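Local structure of proteasome assembly chaperone family protein (Pyrococcus furiosus, 3VR0) at residues A59-F62 and A63-Y66; S94-D97 and E98-D101; L127-V130 and Q131-T135; A223-A226 and V227-V231. The protein acts as an archaeal proteasome activator, although by descent it belongs with the proteasome assembly chaperones. One frame throughout, in Å; residues are numbered along the deposited sequence.

Interaction 1. Residues A59-F62 and A63-Y66; sequences AKKF and AELY
Lys61 NZ is gripped by two carboxylates: it makes a salt bridge to Glu64 OE1 at 3.0 Å and another to Glu88. The ammonium group comes to Glu64 OE1 on its syn side, 33° out of the carboxylate plane, while the lysine chain crosses the glutamate at a slant, its CE 3.7 Å from Glu64 OE1. Two torsions explain the reach. Glu64 holds CG between its own backbone N and carbonyl carbon (chi1 56°) and then runs out extended, whereas the lysine chain bends at chi3 to bring NZ round to it. The other oxygen, Glu64 OE2, is hydrogen-bonded by the hydroxyl of Tyr25, so this buried carboxylate is held at both ends, and the ammonium group of Lys61 would probably stabilise its charge. In a regular strand, residues three apart lie on opposite faces. Lys61 and Glu64 can meet because Phe62 and Ala63 form a classic beta bulge, both facing Phe89 of the adjoining strand. The extra residue shifts the alternation, and the short axes of 60-62 and 63-66 diverge by 53°. A compact alanine suits the second bulge position: Ala63 CB sits 4.3 Å from CD1 of the Phe62 ring, whose bulk fills the apolar side. The whole strand 60-66 is inserted antiparallel between strands 21-24 and 87-92. Phe62 and Ala63 each bond through the backbone to Phe89, Glu64 pairs with Val23 on the other flank, and farther along Tyr66 packs on Leu202 of the second subunit.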
loop_
_atom_site.group_PDB
_atom_site.type_symbol
_atom_site.label_atom_id
_atom_site.label_comp_id
_atom_site.label_asym_id
_atom_site.label_seq_id
_atom_site.Cartn_x
_atom_site.Cartn_y
_atom_site.Cartn_z
ATOM N N ALA C 59 19.429 -26.109 19.750
ATOM C CA ALA C 59 19.950 -25.109 18.870
ATOM C C ALA C 59 20.042 -23.791 19.631
ATOM O O ALA C 59 19.233 -23.505 20.506
ATOM C CB ALA C 59 19.036 -24.972 17.588
ATOM N N LYS C 60 21.031 -22.976 19.291
ATOM C CA LYS C 60 21.243 -21.751 20.053
ATOM C C LYS C 60 20.812 -20.519 19.300
ATOM O O LYS C 60 21.183 -20.344 18.138
ATOM C CB LYS C 60 22.758 -21.605 20.357
ATOM C CG LYS C 60 23.032 -20.590 21.443
ATOM C CD LYS C 60 24.157 -19.648 21.053
ATOM C CE LYS C 60 24.882 -19.106 22.295
ATOM N NZ LYS C 60 24.320 -17.790 22.767
ATOM N N LYS C 61 20.095 -19.622 19.957
ATOM C CA LYS C 61 19.716 -18.395 19.267
ATOM C C LYS C 61 20.914 -17.468 19.034
ATOM O O LYS C 61 21.603 -17.146 19.998
ATOM C CB LYS C 61 18.718 -17.593 20.057
ATOM C CG LYS C 61 18.436 -16.277 19.331
ATOM C CD LYS C 61 17.109 -15.638 19.714
ATOM C CE LYS C 61 17.170 -15.006 21.068
ATOM N NZ LYS C 61 15.828 -14.412 21.373
ATOM N N PHE C 62 21.089 -16.975 17.799
ATOM C CA PHE C 62 22.186 -16.036 17.511
ATOM C C PHE C 62 21.876 -14.727 16.793
ATOM O O PHE C 62 22.772 -13.871 16.704
ATOM C CB PHE C 62 23.329 -16.710 16.782
ATOM C CG PHE C 62 23.050 -17.053 15.319
ATOM C CD1 PHE C 62 23.683 -16.371 14.314
ATOM C CD2 PHE C 62 22.193 -18.105 14.983
ATOM C CE1 PHE C 62 23.494 -16.705 13.022
ATOM C CE2 PHE C 62 22.008 -18.471 13.676
ATOM C CZ PHE C 62 22.631 -17.755 12.692
ATOM N N ALA C 63 20.656 -14.565 16.266
ATOM C CA ALA C 63 20.267 -13.302 15.632
ATOM C C ALA C 63 18.745 -13.090 15.687
ATOM O O ALA C 63 17.991 -14.042 15.782
ATOM C CB ALA C 63 20.733 -13.269 14.187
ATOM N N GLU C 64 18.301 -11.843 15.643
ATOM C CA GLU C 64 16.889 -11.638 15.437
ATOM C C GLU C 64 16.564 -10.558 14.402
ATOM O O GLU C 64 17.355 -9.627 14.159
ATOM C CB GLU C 64 16.067 -11.610 16.767
ATOM C CG GLU C 64 16.457 -10.649 17.773
ATOM C CD GLU C 64 16.017 -11.055 19.211
ATOM O OE1 GLU C 64 15.439 -12.161 19.452
ATOM O OE2 GLU C 64 16.256 -10.223 20.106
ATOM N N LEU C 65 15.443 -10.770 13.711
ATOM C CA LEU C 65 15.062 -9.908 12.592
ATOM C C LEU C 65 13.870 -9.049 12.985
ATOM O O LEU C 65 12.895 -9.545 13.514
ATOM C CB LEU C 65 14.772 -10.766 11.364
ATOM C CG LEU C 65 14.425 -10.070 10.046
ATOM C CD1 LEU C 65 14.813 -10.949 8.845
ATOM C CD2 LEU C 65 12.882 -9.687 9.990
ATOM N N TYR C 66 13.949 -7.760 12.738
ATOM C CA TYR C 66 12.808 -6.900 12.905
ATOM C C TYR C 66 12.538 -6.228 11.571
ATOM O O TYR C 66 13.465 -5.965 10.803
ATOM C CB TYR C 66 13.126 -5.801 13.933
ATOM C CG TYR C 66 13.478 -6.362 15.331
ATOM C CD1 TYR C 66 12.479 -6.660 16.243
ATOM C CD2 TYR C 66 14.816 -6.630 15.688
ATOM C CE1 TYR C 66 12.792 -7.181 17.515
ATOM C CE2 TYR C 66 15.160 -7.163 16.974
ATOM C CZ TYR C 66 14.154 -7.425 17.865
ATOM O OH TYR C 66 14.462 -7.900 19.130
#

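Interaction 2. Residues S94-D97 and E98-D101; sequences SPDD and EHRD
Asp96 and His99 meet through a hydrogen bond of 2.6 Å from His99 ND1 to Asp96 OD1, nearly straight at 167° and in the plane of the imidazole. Followed outward, the aspartate has CB 3.9 Å from Glu98 OE1. Its CG, placed between backbone N and carbonyl carbon (chi1 62°), turns the carboxylate back over the type I turn from Asp96 to His99. OD1 then takes two donors: His99 ND1 on its syn lone pair and Glu98 N, at 3.0 Å, on its anti lone pair, the second closing an Asx turn. OD2 stands 3.9 Å from His99 CE1. Aspartate suits the place because its short chain reaches both groups at once. Ser94 OG donates to Asp96 O within its own arm, at 2.7 Å; the arms are joined by its backbone N, which donates to Asp101 OD1 at 2.8 Å, an oxygen that also has a water beside it. Asp101 OD2 accepts from the backbone N of Tyr31, which fastens this connection between strands 87-92 and 102-107 to a neighbouring loop. His99 NE2 in turn bonds to the carbonyl of Gly236. With both ring nitrogens facing acceptors, and the carboxylate of Glu98 only 3.7 Å (OE1) from Asp96 OD1, the histidine is probably favoured in its protonated form, its charge offsetting the crowd of acids.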
loop_
_atom_site.group_PDB
_atom_site.type_symbol
_atom_site.label_atom_id
_atom_site.label_comp_id
_atom_site.label_asym_id
_atom_site.label_seq_id
_atom_site.Cartn_x
_atom_site.Cartn_y
_atom_site.Cartn_z
ATOM N N SER C 94 27.020 -29.258 13.985
ATOM C CA SER C 94 27.103 -30.719 14.027
ATOM C C SER C 94 28.335 -31.206 14.830
ATOM O O SER C 94 29.414 -30.603 14.732
ATOM C CB SER C 94 27.219 -31.278 12.626
ATOM O OG SER C 94 27.511 -32.660 12.702
ATOM N N PRO C 95 28.186 -32.313 15.586
ATOM C CA PRO C 95 29.365 -32.845 16.303
ATOM C C PRO C 95 30.253 -33.710 15.428
ATOM O O PRO C 95 31.266 -34.206 15.914
ATOM C CB PRO C 95 28.755 -33.664 17.447
ATOM C CG PRO C 95 27.385 -34.035 16.969
ATOM C CD PRO C 95 27.002 -33.162 15.782
ATOM N N ASP C 96 29.915 -33.850 14.148
ATOM C CA ASP C 96 30.636 -34.757 13.273
ATOM C C ASP C 96 30.592 -34.331 11.809
ATOM O O ASP C 96 29.827 -33.417 11.434
ATOM C CB ASP C 96 30.175 -36.223 13.478
ATOM C CG ASP C 96 28.676 -36.467 13.134
ATOM O OD1 ASP C 96 28.299 -36.367 11.936
ATOM O OD2 ASP C 96 27.888 -36.827 14.057
ATOM N N ASP C 97 31.410 -35.005 10.997
ATOM C CA ASP C 97 31.596 -34.716 9.576
ATOM C C ASP C 97 30.490 -35.278 8.690
ATOM O O ASP C 97 30.456 -35.008 7.483
ATOM C CB ASP C 97 32.931 -35.302 9.105
ATOM C CG ASP C 97 34.107 -34.385 9.390
ATOM O OD1 ASP C 97 33.901 -33.292 9.985
ATOM O OD2 ASP C 97 35.247 -34.752 9.012
ATOM N N GLU C 98 29.607 -36.074 9.285
ATOM C CA GLU C 98 28.524 -36.696 8.533
ATOM C C GLU C 98 27.147 -35.988 8.693
ATOM O O GLU C 98 26.134 -36.451 8.168
ATOM C CB GLU C 98 28.432 -38.201 8.904
ATOM C CG GLU C 98 29.745 -39.044 8.610
ATOM C CD GLU C 98 30.865 -38.850 9.663
ATOM O OE1 GLU C 98 30.625 -39.083 10.885
ATOM O OE2 GLU C 98 31.996 -38.473 9.254
ATOM N N HIS C 99 27.098 -34.895 9.448
ATOM C CA HIS C 99 25.865 -34.114 9.567
ATOM C C HIS C 99 26.160 -32.664 9.317
ATOM O O HIS C 99 27.232 -32.167 9.673
ATOM C CB HIS C 99 25.225 -34.329 10.920
ATOM C CG HIS C 99 24.841 -35.754 11.155
ATOM N ND1 HIS C 99 25.774 -36.740 11.406
ATOM C CD2 HIS C 99 23.640 -36.377 11.105
ATOM C CE1 HIS C 99 25.159 -37.899 11.539
ATOM N NE2 HIS C 99 23.864 -37.709 11.358
ATOM N N ARG C 100 25.231 -31.976 8.663
ATOM C CA ARG C 100 25.474 -30.572 8.291
ATOM C C ARG C 100 25.152 -29.710 9.485
ATOM O O ARG C 100 24.313 -30.071 10.286
ATOM C CB ARG C 100 24.671 -30.167 7.042
ATOM C CG ARG C 100 25.088 -30.948 5.773
ATOM C CD ARG C 100 26.232 -30.312 5.036
ATOM N NE ARG C 100 25.820 -29.071 4.376
ATOM C CZ ARG C 100 25.089 -28.997 3.258
ATOM N NH1 ARG C 100 24.663 -30.092 2.609
ATOM N NH2 ARG C 100 24.788 -27.808 2.767
ATOM N N ASP C 101 25.903 -28.642 9.666
ATOM C CA ASP C 101 25.460 -27.533 10.495
ATOM C C ASP C 101 24.079 -26.949 9.988
ATOM O O ASP C 101 23.771 -27.016 8.761
ATOM C CB ASP C 101 26.494 -26.422 10.398
ATOM C CG ASP C 101 27.881 -26.817 10.994
ATOM O OD1 ASP C 101 27.980 -27.793 11.789
ATOM O OD2 ASP C 101 28.860 -26.147 10.622
HETATM O O HOH W 1 30.444 -28.706 12.800
#

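Interaction 3. Residues L127-V130 and Q131-T135; sequences LDFV and QEFGT
Phe129 and Phe133 are brought together by different first torsions: Phe129 sends CG opposite its backbone N (chi1 177°), while Phe133 sets CG opposite its carbonyl carbon (chi1 -61°). One turn apart, the rings make a T-shaped pair with planes at 80°. The edge of Phe133 points at the face of Phe129, its CE2 lying 3.7 Å from Phe129 CE1. Such broad apolar rings suit the buried side of this helix end, and Phe129 also stacks edge-to-face with Phe89. Below them the backbone unwinds in a Schellman pattern. Gly134 N bonds to Gln131 O at 3.1 Å, closing a type I turn, and Thr135 N reaches Val130 O in a weak bond of 3.3 Å. Gly134 takes the left-handed conformation, in which a CB would press on the carbonyl O of Phe133. Val130 O is the busiest acceptor: Phe133 N arrives at 3.1 Å over one face of its carbonyl plane and Thr135 OG1 at 2.7 Å over the opposite face. The threonine methyl branch meanwhile packs on Val130 CG1, 3.7 Å from CG2, so both its arms are used. With a valine at Thr135, Val130 O would probably lose its shortest bond, leaving only the weak one from the backbone N on that face. Carbonyls at this end of helix 116-131 should carry partial negative charge, which the N-H and O-H donors gathered at Val130 O are likely to offset; separately, Arg203 and Arg27 probably balance the acids Asp128 and Glu132.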
loop_
_atom_site.group_PDB
_atom_site.type_symbol
_atom_site.label_atom_id
_atom_site.label_comp_id
_atom_site.label_asym_id
_atom_site.label_seq_id
_atom_site.Cartn_x
_atom_site.Cartn_y
_atom_site.Cartn_z
ATOM N N LEU C 127 18.153 -14.050 3.213
ATOM C CA LEU C 127 19.129 -14.707 2.361
ATOM C C LEU C 127 20.505 -14.034 2.446
ATOM O O LEU C 127 21.484 -14.763 2.415
ATOM C CB LEU C 127 18.693 -14.869 0.891
ATOM C CG LEU C 127 17.451 -15.787 0.797
ATOM C CD1 LEU C 127 16.750 -15.605 -0.497
ATOM C CD2 LEU C 127 17.749 -17.272 1.047
ATOM N N ASP C 128 20.582 -12.690 2.511
ATOM C CA ASP C 128 21.896 -12.016 2.570
ATOM C C ASP C 128 22.621 -12.461 3.849
ATOM O O ASP C 128 23.825 -12.613 3.875
ATOM C CB ASP C 128 21.810 -10.466 2.610
ATOM C CG ASP C 128 21.197 -9.837 1.325
ATOM O OD1 ASP C 128 21.156 -10.468 0.239
ATOM O OD2 ASP C 128 20.739 -8.685 1.421
ATOM N N PHE C 129 21.876 -12.586 4.916
ATOM C CA PHE C 129 22.459 -12.895 6.195
ATOM C C PHE C 129 23.032 -14.345 6.207
ATOM O O PHE C 129 24.157 -14.572 6.591
ATOM C CB PHE C 129 21.400 -12.699 7.270
ATOM C CG PHE C 129 21.867 -13.072 8.648
ATOM C CD1 PHE C 129 23.025 -12.474 9.205
ATOM C CD2 PHE C 129 21.201 -14.055 9.366
ATOM C CE1 PHE C 129 23.465 -12.835 10.499
ATOM C CE2 PHE C 129 21.630 -14.415 10.680
ATOM C CZ PHE C 129 22.766 -13.816 11.237
ATOM N N VAL C 130 22.237 -15.295 5.733
ATOM C CA VAL C 130 22.563 -16.701 5.774
ATOM C C VAL C 130 23.740 -17.052 4.813
ATOM O O VAL C 130 24.578 -17.917 5.117
ATOM C CB VAL C 130 21.208 -17.407 5.591
ATOM C CG1 VAL C 130 21.019 -18.171 4.321
ATOM C CG2 VAL C 130 20.583 -17.913 6.884
ATOM N N GLN C 131 23.825 -16.353 3.690
ATOM C CA GLN C 131 24.966 -16.462 2.807
ATOM C C GLN C 131 26.286 -15.944 3.422
ATOM O O GLN C 131 27.349 -16.348 2.981
ATOM C CB GLN C 131 24.714 -15.738 1.478
ATOM C CG GLN C 131 23.726 -16.427 0.522
ATOM C CD GLN C 131 23.623 -15.646 -0.796
ATOM O OE1 GLN C 131 23.108 -14.522 -0.839
ATOM N NE2 GLN C 131 24.138 -16.227 -1.857
ATOM N N GLU C 132 26.230 -15.072 4.422
ATOM C CA GLU C 132 27.468 -14.713 5.099
ATOM C C GLU C 132 28.124 -15.920 5.750
ATOM O O GLU C 132 29.311 -15.872 5.986
ATOM C CB GLU C 132 27.266 -13.614 6.137
ATOM C CG GLU C 132 26.761 -12.313 5.528
ATOM C CD GLU C 132 26.527 -11.267 6.579
ATOM O OE1 GLU C 132 26.886 -11.463 7.788
ATOM O OE2 GLU C 132 25.999 -10.220 6.189
ATOM N N PHE C 133 27.369 -17.001 5.998
ATOM C CA PHE C 133 27.902 -18.212 6.651
ATOM C C PHE C 133 28.173 -19.316 5.666
ATOM O O PHE C 133 28.408 -20.452 6.041
ATOM C CB PHE C 133 26.976 -18.655 7.791
ATOM C CG PHE C 133 26.859 -17.619 8.838
ATOM C CD1 PHE C 133 27.826 -17.525 9.855
ATOM C CD2 PHE C 133 25.862 -16.628 8.747
ATOM C CE1 PHE C 133 27.756 -16.463 10.800
ATOM C CE2 PHE C 133 25.768 -15.608 9.682
ATOM C CZ PHE C 133 26.721 -15.523 10.707
ATOM N N GLY C 134 28.122 -18.975 4.385
ATOM C CA GLY C 134 28.343 -19.949 3.347
ATOM C C GLY C 134 27.128 -20.800 2.999
ATOM O O GLY C 134 27.298 -21.798 2.329
ATOM N N THR C 135 25.925 -20.471 3.474
ATOM C CA THR C 135 24.700 -21.238 3.130
ATOM C C THR C 135 24.406 -21.270 1.633
ATOM O O THR C 135 24.447 -20.218 0.961
ATOM C CB THR C 135 23.465 -20.644 3.787
ATOM O OG1 THR C 135 23.732 -20.463 5.177
ATOM C CG2 THR C 135 22.224 -21.562 3.595
#

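Interaction 4. Residues A223-A226 and V227-V231; sequences AAKA and VLSAV
Ser229 and Lys225 meet one turn apart on the alpha-helix 221-235, where the regular i to i+4 ladder satisfies the backbone. Val227 N donates to Ala223 O and Leu228 N to Ala224 O, both at 2.9 Å, while Ala230 N reaches Ala226 O in a longer bond of 3.2 Å. Lys225 O alone in this group receives two donors. Ser229 N donates to it at 2.8 Å, and Ser229 OG, also at 2.8 Å, comes from above the carbonyl plane. That second bond follows from chi1 of -58°, which folds the hydroxyl back beside its own backbone N. Swapped for an alanine, Ser229 would lose its hydroxyl, and Lys225 O would probably be left with the backbone donor alone. Lys225 itself stretches outward to a salt bridge with Asp245. Alanines fit the inner face because they let the helix come close: Ala224 rests on Leu48 of helix 45-57, and Val227 fills the space toward Met141 of strand 137-145. Leu228 O has a side-chain donor too, Thr232 OG1. On the buried side, Val227 CG2 lies 3.5 Å from Ala223 O.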
loop_
_atom_site.group_PDB
_atom_site.type_symbol
_atom_site.label_atom_id
_atom_site.label_comp_id
_atom_site.label_asym_id
_atom_site.label_seq_id
_atom_site.Cartn_x
_atom_site.Cartn_y
_atom_site.Cartn_z
ATOM N N ALA C 223 0.630 -32.930 11.564
ATOM C CA ALA C 223 1.224 -32.695 10.264
ATOM C C ALA C 223 2.667 -32.167 10.462
ATOM O O ALA C 223 3.561 -32.491 9.694
ATOM C CB ALA C 223 0.346 -31.773 9.358
ATOM N N ALA C 224 2.872 -31.381 11.508
ATOM C CA ALA C 224 4.215 -30.883 11.874
ATOM C C ALA C 224 5.173 -32.082 12.056
ATOM O O ALA C 224 6.288 -32.114 11.483
ATOM C CB ALA C 224 4.145 -30.058 13.131
ATOM N N LYS C 225 4.704 -33.090 12.797
ATOM C CA LYS C 225 5.454 -34.337 12.965
ATOM C C LYS C 225 5.865 -34.933 11.624
ATOM O O LYS C 225 7.045 -35.269 11.399
ATOM C CB LYS C 225 4.663 -35.355 13.822
ATOM C CG LYS C 225 5.410 -36.703 13.953
ATOM C CD LYS C 225 4.899 -37.543 15.108
ATOM C CE LYS C 225 5.439 -38.957 15.001
ATOM N NZ LYS C 225 4.528 -39.892 15.739
ATOM N N ALA C 226 4.906 -35.027 10.708
ATOM C CA ALA C 226 5.184 -35.647 9.426
ATOM C C ALA C 226 6.203 -34.869 8.612
ATOM O O ALA C 226 7.089 -35.451 7.973
ATOM C CB ALA C 226 3.912 -35.804 8.644
ATOM N N VAL C 227 6.067 -33.542 8.601
ATOM C CA VAL C 227 7.017 -32.703 7.843
ATOM C C VAL C 227 8.420 -32.850 8.456
ATOM O O VAL C 227 9.405 -33.014 7.751
ATOM C CB VAL C 227 6.559 -31.210 7.848
ATOM C CG1 VAL C 227 7.678 -30.293 7.365
ATOM C CG2 VAL C 227 5.283 -31.039 6.964
ATOM N N LEU C 228 8.477 -32.793 9.771
ATOM C CA LEU C 228 9.741 -32.818 10.494
ATOM C C LEU C 228 10.433 -34.196 10.433
ATOM O O LEU C 228 11.678 -34.262 10.501
ATOM C CB LEU C 228 9.535 -32.409 11.950
ATOM C CG LEU C 228 10.885 -32.269 12.650
ATOM C CD1 LEU C 228 11.768 -31.206 11.908
ATOM C CD2 LEU C 228 10.665 -31.931 14.078
ATOM N N SER C 229 9.629 -35.277 10.315
ATOM C CA SER C 229 10.155 -36.622 10.022
ATOM C C SER C 229 10.809 -36.662 8.646
ATOM O O SER C 229 11.876 -37.289 8.434
ATOM C CB SER C 229 9.032 -37.687 10.102
ATOM O OG SER C 229 8.444 -37.673 11.396
ATOM N N ALA C 230 10.180 -35.991 7.683
ATOM C CA ALA C 230 10.792 -35.977 6.362
ATOM C C ALA C 230 12.094 -35.180 6.397
ATOM O O ALA C 230 13.099 -35.625 5.856
ATOM C CB ALA C 230 9.840 -35.435 5.304
ATOM N N VAL C 231 12.069 -33.998 7.023
ATOM C CA VAL C 231 13.257 -33.144 7.099
ATOM C C VAL C 231 14.399 -33.825 7.919
ATOM O O VAL C 231 15.482 -33.971 7.410
ATOM C CB VAL C 231 12.926 -31.798 7.739
ATOM C CG1 VAL C 231 14.247 -31.005 8.036
ATOM C CG2 VAL C 231 11.932 -31.019 6.889
#

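How the interactions relate
Along the chain the four contacts follow in series, all in the PAC2 part of the protein. Interactions 1 and 3 are the only pair that touch, their centres 14 Å apart: Phe62 CE1 lies 3.5 Å from Phe129 CZ, so the bulged strand 60-66 packs against the end of helix 116-131. Interaction 2, the surface loop between sheet strands 87-92 and 102-107, stays separate, with its nearest atoms about 9 Å from interaction 1 and about 7 Å from interaction 3. Interaction 4, on helix 221-235, lies across the chain's centre from interactions 1 and 3, centres 23 and 25 Å away. Together they sample one strand of the mixed sheet, a loop joining two others, and two of the helices packed on it.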